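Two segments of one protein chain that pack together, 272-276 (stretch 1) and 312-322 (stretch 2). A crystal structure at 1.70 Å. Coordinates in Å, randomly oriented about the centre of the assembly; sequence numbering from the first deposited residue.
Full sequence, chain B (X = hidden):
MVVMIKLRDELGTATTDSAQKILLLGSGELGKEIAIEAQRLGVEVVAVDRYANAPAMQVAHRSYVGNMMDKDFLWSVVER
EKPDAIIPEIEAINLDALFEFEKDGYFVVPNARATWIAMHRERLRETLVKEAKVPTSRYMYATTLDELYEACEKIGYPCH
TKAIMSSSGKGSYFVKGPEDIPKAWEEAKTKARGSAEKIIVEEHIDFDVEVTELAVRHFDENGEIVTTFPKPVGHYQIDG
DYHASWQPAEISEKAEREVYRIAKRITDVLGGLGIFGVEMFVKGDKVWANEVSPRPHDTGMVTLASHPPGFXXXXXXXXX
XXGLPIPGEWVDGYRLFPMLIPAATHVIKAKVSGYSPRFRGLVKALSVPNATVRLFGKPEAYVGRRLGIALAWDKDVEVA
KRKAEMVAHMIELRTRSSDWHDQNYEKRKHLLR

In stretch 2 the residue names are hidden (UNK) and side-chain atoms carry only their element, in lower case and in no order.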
# COMPACT_ATOMS: atom_id res chain seq x y z
N GLY B 272 11.96 -23.74 -5.99
CA GLY B 272 10.83 -22.94 -6.46
C GLY B 272 11.11 -21.46 -6.50
O GLY B 272 12.27 -21.01 -6.54
N LEU B 273 10.05 -20.65 -6.51
CA LEU B 273 10.20 -19.18 -6.46
C LEU B 273 9.25 -18.68 -5.38
O LEU B 273 8.19 -19.25 -5.19
CB LEU B 273 9.77 -18.48 -7.76
CG LEU B 273 10.50 -18.85 -9.05
CD1 LEU B 273 9.84 -18.09 -10.22
CD2 LEU B 273 12.00 -18.48 -8.90
N GLY B 274 9.64 -17.63 -4.66
CA GLY B 274 8.78 -17.09 -3.63
C GLY B 274 9.51 -16.78 -2.33
O GLY B 274 10.70 -17.09 -2.18
N ILE B 275 8.82 -16.12 -1.42
CA ILE B 275 9.44 -15.84 -0.13
C ILE B 275 9.14 -17.00 0.84
O ILE B 275 8.10 -17.66 0.75
CB ILE B 275 8.95 -14.48 0.39
CG1 ILE B 275 10.04 -13.88 1.30
CG2 ILE B 275 7.65 -14.62 1.07
CD1 ILE B 275 9.93 -12.43 1.35
N PHE B 276 10.07 -17.22 1.78
CA PHE B 276 9.96 -18.29 2.76
C PHE B 276 10.12 -17.66 4.14
O PHE B 276 10.91 -16.74 4.29
CB PHE B 276 11.12 -19.31 2.57
CG PHE B 276 11.03 -20.13 1.31
CD1 PHE B 276 11.36 -19.58 0.08
CD2 PHE B 276 10.60 -21.45 1.36
CE1 PHE B 276 11.26 -20.35 -1.10
CE2 PHE B 276 10.51 -22.24 0.18
CZ PHE B 276 10.84 -21.67 -1.04
N UNK B 312 7.47 -4.86 0.63
CA UNK B 312 7.17 -5.65 1.83
C UNK B 312 7.30 -7.12 1.42
O UNK B 312 7.46 -7.43 0.24
o UNK B 312 4.86 -6.06 1.25
c UNK B 312 5.69 -5.46 2.26
N UNK B 313 7.21 -8.03 2.39
CA UNK B 313 7.33 -9.44 2.05
C UNK B 313 6.25 -9.84 1.03
O UNK B 313 6.44 -10.78 0.28
c UNK B 313 5.65 -11.35 5.08
c UNK B 313 5.92 -10.18 4.12
c UNK B 313 7.22 -10.37 3.30
o UNK B 313 6.33 -12.41 4.95
o UNK B 313 4.74 -11.20 5.93
N UNK B 314 5.11 -9.15 1.05
CA UNK B 314 4.02 -9.50 0.12
C UNK B 314 4.34 -9.14 -1.31
O UNK B 314 4.04 -9.92 -2.24
c UNK B 314 2.09 -10.64 3.86
c UNK B 314 2.50 -9.07 2.06
c UNK B 314 2.74 -8.80 0.62
c UNK B 314 2.54 -8.30 4.37
c UNK B 314 2.21 -10.35 2.49
c UNK B 314 2.67 -8.04 3.01
c UNK B 314 2.26 -9.62 4.81
N UNK B 315 4.94 -7.96 -1.49
CA UNK B 315 5.34 -7.50 -2.80
C UNK B 315 6.57 -8.31 -3.25
O UNK B 315 6.71 -8.57 -4.45
c UNK B 315 5.69 -5.98 -2.76
N UNK B 316 7.43 -8.71 -2.31
CA UNK B 316 8.62 -9.51 -2.70
C UNK B 316 8.12 -10.85 -3.21
O UNK B 316 8.59 -11.36 -4.21
c UNK B 316 11.02 -8.70 0.23
c UNK B 316 10.32 -8.48 -1.11
c UNK B 316 11.35 -8.13 -2.23
c UNK B 316 9.54 -9.75 -1.51
N UNK B 317 7.15 -11.43 -2.51
CA UNK B 317 6.59 -12.72 -2.93
C UNK B 317 5.94 -12.58 -4.30
O UNK B 317 6.16 -13.40 -5.18
n UNK B 317 5.97 -15.64 -2.05
c UNK B 317 5.50 -13.16 -1.92
c UNK B 317 3.84 -15.14 -2.10
c UNK B 317 5.30 -16.78 -2.08
n UNK B 317 4.00 -16.51 -2.11
c UNK B 317 5.08 -14.59 -2.04
N UNK B 318 5.09 -11.57 -4.46
CA UNK B 318 4.39 -11.39 -5.73
C UNK B 318 5.38 -11.23 -6.90
O UNK B 318 5.23 -11.84 -7.97
c UNK B 318 1.99 -8.55 -6.87
c UNK B 318 2.73 -9.88 -6.98
c UNK B 318 3.47 -10.17 -5.66
c UNK B 318 1.74 -11.02 -7.27
N UNK B 319 6.35 -10.36 -6.71
CA UNK B 319 7.33 -10.15 -7.79
C UNK B 319 8.03 -11.46 -8.11
O UNK B 319 8.17 -11.84 -9.28
c UNK B 319 10.24 -5.18 -7.98
n UNK B 319 9.56 -4.06 -7.79
c UNK B 319 8.35 -9.06 -7.37
c UNK B 319 7.69 -7.64 -7.47
n UNK B 319 9.77 -6.37 -7.55
c UNK B 319 8.53 -6.57 -6.82
n UNK B 319 11.43 -5.11 -8.59
N UNK B 320 8.47 -12.15 -7.07
CA UNK B 320 9.20 -13.39 -7.30
C UNK B 320 8.35 -14.37 -8.11
O UNK B 320 8.84 -14.94 -9.07
c UNK B 320 9.61 -14.06 -5.96
N UNK B 321 7.08 -14.57 -7.71
CA UNK B 321 6.28 -15.60 -8.40
C UNK B 321 5.70 -15.24 -9.76
O UNK B 321 5.21 -16.13 -10.49
c UNK B 321 5.79 -16.60 -6.14
c UNK B 321 4.03 -15.16 -7.22
c UNK B 321 5.17 -16.19 -7.46
N UNK B 322 5.78 -13.96 -10.13
CA UNK B 322 5.39 -13.50 -11.46
C UNK B 322 6.65 -13.60 -12.38
O UNK B 322 6.54 -13.40 -13.59
c UNK B 322 4.92 -12.04 -11.43
c UNK B 322 3.15 -10.39 -10.78
c UNK B 322 2.52 -12.70 -11.69
c UNK B 322 3.51 -11.89 -10.83

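Position 312 carries one carbon and then one oxygen, making no contact with stretch 1. The oxygen turns back over the start of the helix, where it accepts weak bonds from the backbone N atoms of 314 and 315, a capping arrangement: this is Ser312.

At 313 three carbons run out in a row, the third bearing two oxygens, and the CB of 313 lies 3.9 Å from Ile275 CD1: Glu313. The aliphatic base of an acidic residue thus serves as apolar surface, while OE2 finds its hydrogen bond elsewhere in the structure.

Position 314 has one carbon followed by a six-carbon ring with no heteroatom, and its CA-to-CB bond points away from stretch 1; it is Phe314. Position 315, a single carbon also clear of the contact, is Ala315.

Position 316 has four carbons forked at the second. Its CA-to-CB bond points toward stretch 1, and the CB of 316 sits 3.9 Å from Ile275 CD1, an apolar contact about one helical turn along from Glu313, which meets the same atom. This is Leu316.

Position 317 shows one carbon and a five-membered ring of three carbons and two nitrogens, and one ring nitrogen of 317 lies 3.0 Å from Ile275 N; only histidine offers such a ring. In His317 the CB leaves sideways, but chi1 in t brings the ring to the strand. Ile275 N donates to that nitrogen, ND1, with an angle of 168°, meeting the ring at its edge, near its plane. ND1 as acceptor here carries no proton.

Position 318, four carbons forked at the second, its CA-to-CB bond pointing away, is Leu318. Position 319 runs three carbons, a nitrogen, then a carbon with two more nitrogens: Arg319, its NE and NH2 bonded elsewhere in the structure.

At 320 a lone carbon, the CB, points toward stretch 1 and stands 3.8 Å from Gly274 N; this is Ala320. Ala320 O also meets Leu273 CD1 at 3.5 Å. Position 321 has one carbon carrying two more, and one branch carbon of 321 is 3.7 Å from Leu273 O; it is Val321, and that atom is CG1. Position 322, four carbons forked at the second, its CA-to-CB bond pointing away, is Leu322.

The contact combines one directional bond with close apolar packing. Gly274 lets the helix come near: Gly274 CA is 4.9 Å from His317 CA, and an ideal CB on Gly274 would lie 3.0 Å from His317 CE1, a clash. The backbone angles of Gly274 independently call for glycine. Beside this gap Ile275 gives the most area, reaching along the helix to Glu313 and Leu316, while Leu273 covers Ala320. The price is Leu273 O, buried with no polar partner.

Stretch 2 (312-322) SEFALHLRAVL
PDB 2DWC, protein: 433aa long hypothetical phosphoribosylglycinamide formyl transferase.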